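Local coordinates for putative vitamin-B12 independent methionine synthase family protein (Listeria monocytogenes, PDB 1YPX) that probably transfers a methyl group from 5-methyltetrahydropteroyltriglutamate to homocysteine, forming methionine without cobalamin and possibly using zinc, at residues F281-P290 with E318-Q327; E307-I316 with K353-I364. All blocks are in the same frame, centred on the assembly; numbering follows the deposited sequence.

Contact 1: F281-P290 with E318-Q327; sequences FAPLKYVTRP and EASEIVPLSQ. With PO4 (phosphate ion), chain B.
F281 and E318 both carry CG anti to the backbone N (chi1 -157° and -169°), which swings the ring and the extended glutamate across the gap between the 281-290 loop and the last turns of helix 310-322. The carboxylate divides its two oxygens between the backbone and the ring of F281: OE1 takes a weak hydrogen bond from F281 N at 3.0 Å, and OE2 lies at the ring edge, 3.2 Å from F281 CD1, with the two planes almost perpendicular at 84°. An acidic side chain suits this place because both the N-H and the rim of C-H groups turn positive polarity toward it. A319, small enough to let the ring in, lays its CB over one ring face, 4.4 Å from CD1. At another part of the edge, in the ring plane, phosphate O1 sits 3.3 Å from CD2.

K285 does two jobs. Its CG crosses the CG2 methyl of I322 at about a right angle, 3.4 Å away, so the apolar part of the lysine covers the branched residue near the helix end. Bends at chi2 and chi3 then turn the chain back, and NZ hydrogen-bonds phosphate O3 at 3.0 Å. F261 adds a cation-pi contact to the lysine, while Y273 OH also binds the phosphate. Farther along, V287 CG1 packs on V323 CG1, two compact beta-branched side chains meeting where the helix has ended.

The chemistry is thus divided: apolar packing, with one weak N-H to carboxylate bond, joins the loop to the helix and the turn after it, while the phosphate, probably from the crystallisation liquor, shows that a lysine and a tyrosine hydroxyl can hold an anion here, without marking a substrate site.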
loop_
_atom_site.group_PDB
_atom_site.type_symbol
_atom_site.label_atom_id
_atom_site.label_comp_id
_atom_site.label_asym_id
_atom_site.label_seq_id
_atom_site.Cartn_x
_atom_site.Cartn_y
_atom_site.Cartn_z
ATOM N N PHE A 281 -4.543 21.783 9.688
ATOM C CA PHE A 281 -4.035 20.568 9.047
ATOM C C PHE A 281 -5.245 19.760 8.582
ATOM O O PHE A 281 -5.256 18.530 8.642
ATOM C CB PHE A 281 -3.198 19.728 10.042
ATOM C CG PHE A 281 -2.217 18.789 9.374
ATOM C CD1 PHE A 281 -0.846 19.043 9.408
ATOM C CD2 PHE A 281 -2.678 17.710 8.625
ATOM C CE1 PHE A 281 0.046 18.233 8.691
ATOM C CE2 PHE A 281 -1.801 16.904 7.908
ATOM C CZ PHE A 281 -0.436 17.161 7.936
ATOM N N ALA A 282 -6.275 20.473 8.137
ATOM C CA ALA A 282 -7.509 19.841 7.682
ATOM C C ALA A 282 -8.155 19.107 8.862
ATOM O O ALA A 282 -7.711 18.025 9.245
ATOM C CB ALA A 282 -7.208 18.873 6.542
ATOM N N PRO A 283 -9.197 19.704 9.473
ATOM C CA PRO A 283 -9.895 19.094 10.613
ATOM C C PRO A 283 -10.702 17.857 10.218
ATOM O O PRO A 283 -11.478 17.311 11.013
ATOM C CB PRO A 283 -10.785 20.230 11.124
ATOM C CG PRO A 283 -11.083 21.015 9.888
ATOM C CD PRO A 283 -9.734 21.049 9.192
ATOM N N LEU A 284 -10.502 17.418 8.981
ATOM C CA LEU A 284 -11.202 16.252 8.471
ATOM C C LEU A 284 -10.886 15.005 9.292
ATOM O O LEU A 284 -11.442 13.934 9.045
ATOM C CB LEU A 284 -10.844 16.016 6.997
ATOM C CG LEU A 284 -11.277 17.106 6.015
ATOM C CD1 LEU A 284 -12.765 17.470 6.219
ATOM C CD2 LEU A 284 -10.406 18.314 6.232
ATOM N N LYS A 285 -10.008 15.144 10.277
ATOM C CA LYS A 285 -9.638 14.011 11.104
ATOM C C LYS A 285 -10.804 13.533 11.968
ATOM O O LYS A 285 -10.872 13.815 13.167
ATOM C CB LYS A 285 -8.438 14.369 11.979
ATOM C CG LYS A 285 -7.400 15.241 11.273
ATOM C CD LYS A 285 -6.910 14.634 9.974
ATOM C CE LYS A 285 -6.109 13.378 10.216
ATOM N NZ LYS A 285 -5.851 12.671 8.932
ATOM N N TYR A 286 -11.724 12.810 11.335
ATOM C CA TYR A 286 -12.888 12.251 12.008
ATOM C C TYR A 286 -12.478 10.947 12.684
ATOM O O TYR A 286 -13.307 10.089 12.998
ATOM C CB TYR A 286 -14.003 11.983 10.993
ATOM C CG TYR A 286 -14.957 13.141 10.809
ATOM C CD1 TYR A 286 -14.511 14.371 10.307
ATOM C CD2 TYR A 286 -16.311 13.015 11.153
ATOM C CE1 TYR A 286 -15.393 15.450 10.152
ATOM C CE2 TYR A 286 -17.204 14.085 11.002
ATOM C CZ TYR A 286 -16.740 15.297 10.501
ATOM O OH TYR A 286 -17.617 16.346 10.335
ATOM N N VAL A 287 -11.180 10.797 12.894
ATOM C CA VAL A 287 -10.664 9.603 13.532
ATOM C C VAL A 287 -10.880 9.679 15.041
ATOM O O VAL A 287 -10.197 10.416 15.747
ATOM C CB VAL A 287 -9.163 9.410 13.193
ATOM C CG1 VAL A 287 -8.441 10.744 13.255
ATOM C CG2 VAL A 287 -8.532 8.408 14.144
ATOM N N THR A 288 -11.858 8.916 15.520
ATOM C CA THR A 288 -12.175 8.886 16.937
ATOM C C THR A 288 -11.621 7.625 17.577
ATOM O O THR A 288 -11.485 7.540 18.798
ATOM C CB THR A 288 -13.694 8.946 17.166
ATOM O OG1 THR A 288 -14.353 8.050 16.263
ATOM C CG2 THR A 288 -14.200 10.359 16.950
ATOM N N ARG A 289 -11.303 6.646 16.738
ATOM C CA ARG A 289 -10.750 5.376 17.195
ATOM C C ARG A 289 -9.328 5.588 17.698
ATOM O O ARG A 289 -8.456 6.040 16.961
ATOM C CB ARG A 289 -10.744 4.375 16.045
ATOM C CG ARG A 289 -12.121 3.914 15.602
ATOM C CD ARG A 289 -12.029 3.247 14.236
ATOM N NE ARG A 289 -10.841 2.407 14.133
ATOM C CZ ARG A 289 -10.400 1.859 13.005
ATOM N NH1 ARG A 289 -9.302 1.107 13.016
ATOM N NH2 ARG A 289 -11.055 2.058 11.868
ATOM N N PRO A 290 -9.075 5.261 18.968
ATOM C CA PRO A 290 -7.739 5.433 19.546
ATOM C C PRO A 290 -6.698 4.450 19.017
ATOM O O PRO A 290 -5.525 4.502 19.409
ATOM C CB PRO A 290 -7.991 5.281 21.045
ATOM C CG PRO A 290 -9.123 4.311 21.100
ATOM C CD PRO A 290 -10.036 4.780 19.976
ATOM N N GLU A 318 1.006 20.244 14.387
ATOM C CA GLU A 318 -0.346 20.690 14.094
ATOM C C GLU A 318 -1.283 19.488 14.127
ATOM O O GLU A 318 -2.377 19.561 14.681
ATOM C CB GLU A 318 -0.377 21.345 12.716
ATOM C CG GLU A 318 -1.658 22.084 12.383
ATOM C CD GLU A 318 -1.613 22.655 10.986
ATOM O OE1 GLU A 318 -2.407 23.574 10.673
ATOM O OE2 GLU A 318 -0.771 22.167 10.196
ATOM N N ALA A 319 -0.840 18.380 13.535
ATOM C CA ALA A 319 -1.634 17.162 13.492
ATOM C C ALA A 319 -1.898 16.618 14.896
ATOM O O ALA A 319 -2.999 16.137 15.193
ATOM C CB ALA A 319 -0.930 16.117 12.649
ATOM N N SER A 320 -0.885 16.714 15.754
ATOM C CA SER A 320 -0.959 16.232 17.137
ATOM C C SER A 320 -2.016 16.977 17.932
ATOM O O SER A 320 -2.443 16.531 19.002
ATOM C CB SER A 320 0.379 16.418 17.839
ATOM O OG SER A 320 0.555 17.775 18.194
ATOM N N GLU A 321 -2.424 18.124 17.409
ATOM C CA GLU A 321 -3.433 18.942 18.058
ATOM C C GLU A 321 -4.781 18.276 17.826
ATOM O O GLU A 321 -5.540 18.052 18.766
ATOM C CB GLU A 321 -3.434 20.347 17.452
ATOM C CG GLU A 321 -3.646 21.475 18.451
ATOM C CD GLU A 321 -2.339 22.019 19.007
ATOM O OE1 GLU A 321 -1.511 22.496 18.199
ATOM O OE2 GLU A 321 -2.137 21.971 20.245
ATOM N N ILE A 322 -5.055 17.944 16.566
ATOM C CA ILE A 322 -6.313 17.315 16.164
ATOM C C ILE A 322 -6.434 15.852 16.605
ATOM O O ILE A 322 -7.504 15.417 17.030
ATOM C CB ILE A 322 -6.488 17.405 14.630
ATOM C CG1 ILE A 322 -6.412 18.873 14.194
ATOM C CG2 ILE A 322 -7.825 16.823 14.210
ATOM C CD1 ILE A 322 -6.265 19.061 12.696
ATOM N N VAL A 323 -5.338 15.100 16.512
ATOM C CA VAL A 323 -5.316 13.687 16.897
ATOM C C VAL A 323 -4.023 13.398 17.651
ATOM O O VAL A 323 -2.935 13.662 17.148
ATOM C CB VAL A 323 -5.373 12.789 15.660
ATOM C CG1 VAL A 323 -6.711 12.954 14.955
ATOM C CG2 VAL A 323 -4.246 13.158 14.712
ATOM N N PRO A 324 -4.126 12.817 18.855
ATOM C CA PRO A 324 -2.950 12.504 19.676
ATOM C C PRO A 324 -1.692 12.004 18.956
ATOM O O PRO A 324 -1.748 11.118 18.106
ATOM C CB PRO A 324 -3.493 11.512 20.721
ATOM C CG PRO A 324 -4.776 11.000 20.147
ATOM C CD PRO A 324 -5.340 12.195 19.409
ATOM N N LEU A 325 -0.553 12.594 19.318
ATOM C CA LEU A 325 0.733 12.244 18.723
ATOM C C LEU A 325 1.010 10.757 18.939
ATOM O O LEU A 325 1.755 10.126 18.178
ATOM C CB LEU A 325 1.851 13.085 19.367
ATOM C CG LEU A 325 3.291 12.999 18.836
ATOM C CD1 LEU A 325 3.426 13.753 17.509
ATOM C CD2 LEU A 325 4.230 13.597 19.863
ATOM N N SER A 326 0.397 10.213 19.988
ATOM C CA SER A 326 0.545 8.804 20.346
ATOM C C SER A 326 0.144 7.877 19.195
ATOM O O SER A 326 0.634 6.749 19.088
ATOM C CB SER A 326 -0.313 8.478 21.579
ATOM O OG SER A 326 -1.683 8.783 21.342
ATOM N N GLN A 327 -0.744 8.357 18.333
ATOM C CA GLN A 327 -1.202 7.549 17.223
ATOM C C GLN A 327 -0.921 8.139 15.855
ATOM O O GLN A 327 -1.731 8.014 14.948
ATOM C CB GLN A 327 -2.698 7.250 17.373
ATOM C CG GLN A 327 -3.530 8.435 17.846
ATOM C CD GLN A 327 -4.996 8.091 17.997
ATOM O OE1 GLN A 327 -5.657 7.718 17.028
ATOM N NE2 GLN A 327 -5.511 8.212 19.213
HETATM P P PO4 B . -6.208 15.595 6.321
HETATM O O1 PO4 B . -5.229 16.225 7.140
HETATM O O2 PO4 B . -6.254 16.159 4.982
HETATM O O3 PO4 B . -5.885 14.029 6.275
HETATM O O4 PO4 B . -7.610 15.527 6.880
#

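Contact 2: E307-I316 with K353-I364; sequences EDEAAIKARI and KLRYVVRLANDI
Y356 reaches across to E307 and D308, just ahead of helix 310-316. Its CB points toward that segment, and CG lies anti to the backbone N (chi1 -171°), carrying the ring outward. CD1 and CE1 run past E307, whose OE1 meets the ring edge in plane, 3.2 Å from CE1. On the other edge, CD2 faces the flat guanidinium of R359, and L360 CG lies over one face, toward the rim. CE1 also touches I312 CD1, 3.9 Å away. At the tip, OH stands 2.9 Å from E307 O and 3.3 Å from D308 O, the latter a weak bond at most, its one proton having both carbonyls within reach. A long aromatic with a polar end suits this place: charged groups lie at both ring edges, I312 and L360 supply apolar contacts, and the hydroxyl ends among carbonyls.

The other oxygen of E307, OE2, forms a salt bridge to K353 NZ at 2.6 Å; T300 OG1 is hydrogen-bonded to both partners. At the far end, I316 and I364 bring their CD1 methyls tip to tip, 3.4 Å apart.

The axes of helix segments 310-316 and 353-364 come within 11.7 Å and cross at -52°. I312 and I316 rest on strand 293-299 and L360 on strand 328-332, the packing of neighbouring outer helices around the parallel strands of a TIM barrel.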
loop_
_atom_site.group_PDB
_atom_site.type_symbol
_atom_site.label_atom_id
_atom_site.label_comp_id
_atom_site.label_asym_id
_atom_site.label_seq_id
_atom_site.Cartn_x
_atom_site.Cartn_y
_atom_site.Cartn_z
ATOM N N GLU A 307 14.945 19.470 2.228
ATOM C CA GLU A 307 13.630 19.790 2.764
ATOM C C GLU A 307 13.656 20.167 4.246
ATOM O O GLU A 307 14.128 19.396 5.092
ATOM C CB GLU A 307 12.683 18.614 2.557
ATOM C CG GLU A 307 13.189 17.288 3.108
ATOM C CD GLU A 307 12.123 16.219 3.025
ATOM O OE1 GLU A 307 11.533 15.877 4.069
ATOM O OE2 GLU A 307 11.861 15.747 1.905
ATOM N N ASP A 308 13.116 21.352 4.540
ATOM C CA ASP A 308 13.067 21.894 5.898
ATOM C C ASP A 308 12.758 20.828 6.941
ATOM O O ASP A 308 12.119 19.820 6.645
ATOM C CB ASP A 308 12.025 23.029 6.013
ATOM C CG ASP A 308 11.382 23.397 4.674
ATOM O OD1 ASP A 308 12.123 23.677 3.703
ATOM O OD2 ASP A 308 10.128 23.421 4.601
ATOM N N GLU A 309 13.218 21.058 8.164
ATOM C CA GLU A 309 12.984 20.119 9.251
ATOM C C GLU A 309 11.938 20.697 10.192
ATOM O O GLU A 309 11.041 19.994 10.662
ATOM C CB GLU A 309 14.280 19.869 10.016
ATOM C CG GLU A 309 14.157 18.826 11.109
ATOM C CD GLU A 309 15.458 18.606 11.859
ATOM O OE1 GLU A 309 16.524 18.555 11.198
ATOM O OE2 GLU A 309 15.412 18.470 13.105
ATOM N N ALA A 310 12.071 21.994 10.452
ATOM C CA ALA A 310 11.162 22.714 11.330
ATOM C C ALA A 310 9.741 22.699 10.767
ATOM O O ALA A 310 8.767 22.736 11.515
ATOM C CB ALA A 310 11.648 24.151 11.503
ATOM N N ALA A 311 9.637 22.649 9.442
ATOM C CA ALA A 311 8.346 22.623 8.779
ATOM C C ALA A 311 7.616 21.323 9.117
ATOM O O ALA A 311 6.467 21.345 9.563
ATOM C CB ALA A 311 8.533 22.750 7.273
ATOM N N ILE A 312 8.291 20.194 8.908
ATOM C CA ILE A 312 7.729 18.868 9.190
ATOM C C ILE A 312 7.309 18.743 10.660
ATOM O O ILE A 312 6.214 18.267 10.961
ATOM C CB ILE A 312 8.757 17.750 8.869
ATOM C CG1 ILE A 312 9.092 17.755 7.373
ATOM C CG2 ILE A 312 8.208 16.406 9.286
ATOM C CD1 ILE A 312 10.383 17.009 7.021
ATOM N N LYS A 313 8.186 19.177 11.567
ATOM C CA LYS A 313 7.902 19.117 12.998
ATOM C C LYS A 313 6.679 19.970 13.330
ATOM O O LYS A 313 5.854 19.596 14.163
ATOM C CB LYS A 313 9.109 19.613 13.810
ATOM C CG LYS A 313 10.379 18.754 13.715
ATOM C CD LYS A 313 11.549 19.433 14.426
ATOM C CE LYS A 313 12.752 18.517 14.603
ATOM N NZ LYS A 313 13.778 19.119 15.524
ATOM N N ALA A 314 6.564 21.125 12.686
ATOM C CA ALA A 314 5.423 21.994 12.933
ATOM C C ALA A 314 4.177 21.286 12.413
ATOM O O ALA A 314 3.180 21.146 13.130
ATOM C CB ALA A 314 5.607 23.336 12.219
ATOM N N ARG A 315 4.263 20.835 11.162
ATOM C CA ARG A 315 3.186 20.129 10.478
ATOM C C ARG A 315 2.669 18.945 11.301
ATOM O O ARG A 315 1.454 18.756 11.445
ATOM C CB ARG A 315 3.679 19.654 9.107
ATOM C CG ARG A 315 2.736 19.959 7.953
ATOM C CD ARG A 315 3.440 20.771 6.862
ATOM N NE ARG A 315 2.897 22.126 6.737
ATOM C CZ ARG A 315 1.667 22.414 6.307
ATOM N NH1 ARG A 315 0.834 21.440 5.952
ATOM N NH2 ARG A 315 1.267 23.681 6.235
ATOM N N ILE A 316 3.586 18.141 11.833
ATOM C CA ILE A 316 3.188 17.007 12.665
ATOM C C ILE A 316 2.531 17.603 13.910
ATOM O O ILE A 316 1.412 17.241 14.264
ATOM C CB ILE A 316 4.410 16.149 13.074
ATOM C CG1 ILE A 316 5.071 15.570 11.823
ATOM C CG2 ILE A 316 3.975 15.018 13.995
ATOM C CD1 ILE A 316 6.496 15.135 12.043
ATOM N N LYS A 353 16.772 9.978 2.318
ATOM C CA LYS A 353 15.503 10.489 2.793
ATOM C C LYS A 353 14.869 9.492 3.768
ATOM O O LYS A 353 14.054 9.874 4.605
ATOM C CB LYS A 353 14.572 10.762 1.614
ATOM C CG LYS A 353 15.004 11.940 0.766
ATOM C CD LYS A 353 14.063 12.138 -0.405
ATOM C CE LYS A 353 14.023 13.597 -0.839
ATOM N NZ LYS A 353 13.499 14.474 0.260
ATOM N N LEU A 354 15.246 8.215 3.665
ATOM C CA LEU A 354 14.704 7.199 4.572
ATOM C C LEU A 354 15.320 7.307 5.959
ATOM O O LEU A 354 14.620 7.222 6.965
ATOM C CB LEU A 354 14.928 5.788 4.022
ATOM C CG LEU A 354 13.974 5.321 2.916
ATOM C CD1 LEU A 354 14.311 3.891 2.520
ATOM C CD2 LEU A 354 12.540 5.418 3.401
ATOM N N ARG A 355 16.635 7.501 6.002
ATOM C CA ARG A 355 17.345 7.644 7.258
ATOM C C ARG A 355 16.812 8.937 7.872
ATOM O O ARG A 355 16.788 9.111 9.092
ATOM C CB ARG A 355 18.850 7.757 6.997
ATOM C CG ARG A 355 19.324 6.990 5.761
ATOM C CD ARG A 355 20.848 6.982 5.631
ATOM N NE ARG A 355 21.457 5.906 6.408
ATOM C CZ ARG A 355 22.035 4.834 5.873
ATOM N NH1 ARG A 355 22.570 3.892 6.655
ATOM N NH2 ARG A 355 22.088 4.714 4.549
ATOM N N TYR A 356 16.375 9.849 7.009
ATOM C CA TYR A 356 15.821 11.122 7.460
ATOM C C TYR A 356 14.498 10.845 8.195
ATOM O O TYR A 356 14.205 11.452 9.231
ATOM C CB TYR A 356 15.595 12.037 6.254
ATOM C CG TYR A 356 15.223 13.466 6.593
ATOM C CD1 TYR A 356 14.211 14.114 5.888
ATOM C CD2 TYR A 356 15.912 14.187 7.572
ATOM C CE1 TYR A 356 13.892 15.437 6.135
ATOM C CE2 TYR A 356 15.597 15.522 7.827
ATOM C CZ TYR A 356 14.585 16.140 7.099
ATOM O OH TYR A 356 14.277 17.466 7.308
ATOM N N VAL A 357 13.705 9.926 7.648
ATOM C CA VAL A 357 12.445 9.528 8.265
ATOM C C VAL A 357 12.754 8.850 9.608
ATOM O O VAL A 357 12.095 9.107 10.612
ATOM C CB VAL A 357 11.675 8.529 7.372
ATOM C CG1 VAL A 357 10.492 7.958 8.140
ATOM C CG2 VAL A 357 11.203 9.216 6.082
ATOM N N VAL A 358 13.767 7.987 9.617
ATOM C CA VAL A 358 14.162 7.277 10.832
ATOM C C VAL A 358 14.664 8.213 11.934
ATOM O O VAL A 358 14.395 7.992 13.117
ATOM C CB VAL A 358 15.294 6.235 10.566
ATOM C CG1 VAL A 358 15.748 5.622 11.884
ATOM C CG2 VAL A 358 14.806 5.138 9.613
ATOM N N ARG A 359 15.407 9.242 11.545
ATOM C CA ARG A 359 15.953 10.202 12.500
ATOM C C ARG A 359 14.846 11.075 13.074
ATOM O O ARG A 359 14.712 11.219 14.294
ATOM C CB ARG A 359 16.988 11.071 11.793
ATOM C CG ARG A 359 17.730 12.081 12.656
ATOM C CD ARG A 359 18.485 13.004 11.710
ATOM N NE ARG A 359 18.802 12.273 10.474
ATOM C CZ ARG A 359 19.058 12.847 9.306
ATOM N NH1 ARG A 359 19.321 12.095 8.245
ATOM N NH2 ARG A 359 19.039 14.176 9.210
ATOM N N LEU A 360 14.047 11.656 12.183
ATOM C CA LEU A 360 12.948 12.509 12.610
ATOM C C LEU A 360 11.991 11.791 13.561
ATOM O O LEU A 360 11.676 12.299 14.632
ATOM C CB LEU A 360 12.186 13.029 11.384
ATOM C CG LEU A 360 12.699 14.327 10.735
ATOM C CD1 LEU A 360 12.376 15.484 11.673
ATOM C CD2 LEU A 360 14.204 14.271 10.453
ATOM N N ALA A 361 11.534 10.608 13.163
ATOM C CA ALA A 361 10.602 9.825 13.967
ATOM C C ALA A 361 11.222 9.449 15.295
ATOM O O ALA A 361 10.526 9.203 16.276
ATOM C CB ALA A 361 10.196 8.556 13.214
ATOM N N ASN A 362 12.543 9.382 15.323
ATOM C CA ASN A 362 13.194 9.014 16.553
ATOM C C ASN A 362 13.165 10.165 17.539
ATOM O O ASN A 362 12.680 10.012 18.665
ATOM C CB ASN A 362 14.632 8.568 16.297
ATOM C CG ASN A 362 15.288 8.021 17.551
ATOM O OD1 ASN A 362 14.715 7.167 18.239
ATOM N ND2 ASN A 362 16.488 8.508 17.860
ATOM N N ASP A 363 13.664 11.328 17.127
ATOM C CA ASP A 363 13.654 12.459 18.043
ATOM C C ASP A 363 12.253 13.045 18.261
ATOM O O ASP A 363 12.068 13.907 19.123
ATOM C CB ASP A 363 14.649 13.548 17.598
ATOM C CG ASP A 363 14.361 14.086 16.215
ATOM O OD1 ASP A 363 13.168 14.280 15.899
ATOM O OD2 ASP A 363 15.333 14.333 15.461
ATOM N N ILE A 364 11.263 12.578 17.500
ATOM C CA ILE A 364 9.894 13.065 17.688
ATOM C C ILE A 364 9.124 12.082 18.539
ATOM O O ILE A 364 8.471 12.462 19.506
ATOM C CB ILE A 364 9.121 13.237 16.365
ATOM C CG1 ILE A 364 9.658 14.446 15.605
ATOM C CG2 ILE A 364 7.627 13.440 16.649
ATOM C CD1 ILE A 364 8.939 14.695 14.320
#

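Overall arrangement
Helix 310-322 is common to both contacts: its first part meets helix 347-364 in contact 2, and its last turns meet the 281-290 loop in contact 1. The segments alternate along the chain, and the contact centres lie about 18 Å apart, each about 21 Å from the centre of the chain. They also touch directly. F281 CD1 comes 3.1 Å from R315 O, while L325 CD1 packs 3.8 Å from I316 CG2 and 4.3 Å from I364 CG2, so one leucine bridges to both helices of contact 2. The phosphate belongs to contact 1 alone. H237, C239 and C334, which may form a vacant metal site, take part in neither contact.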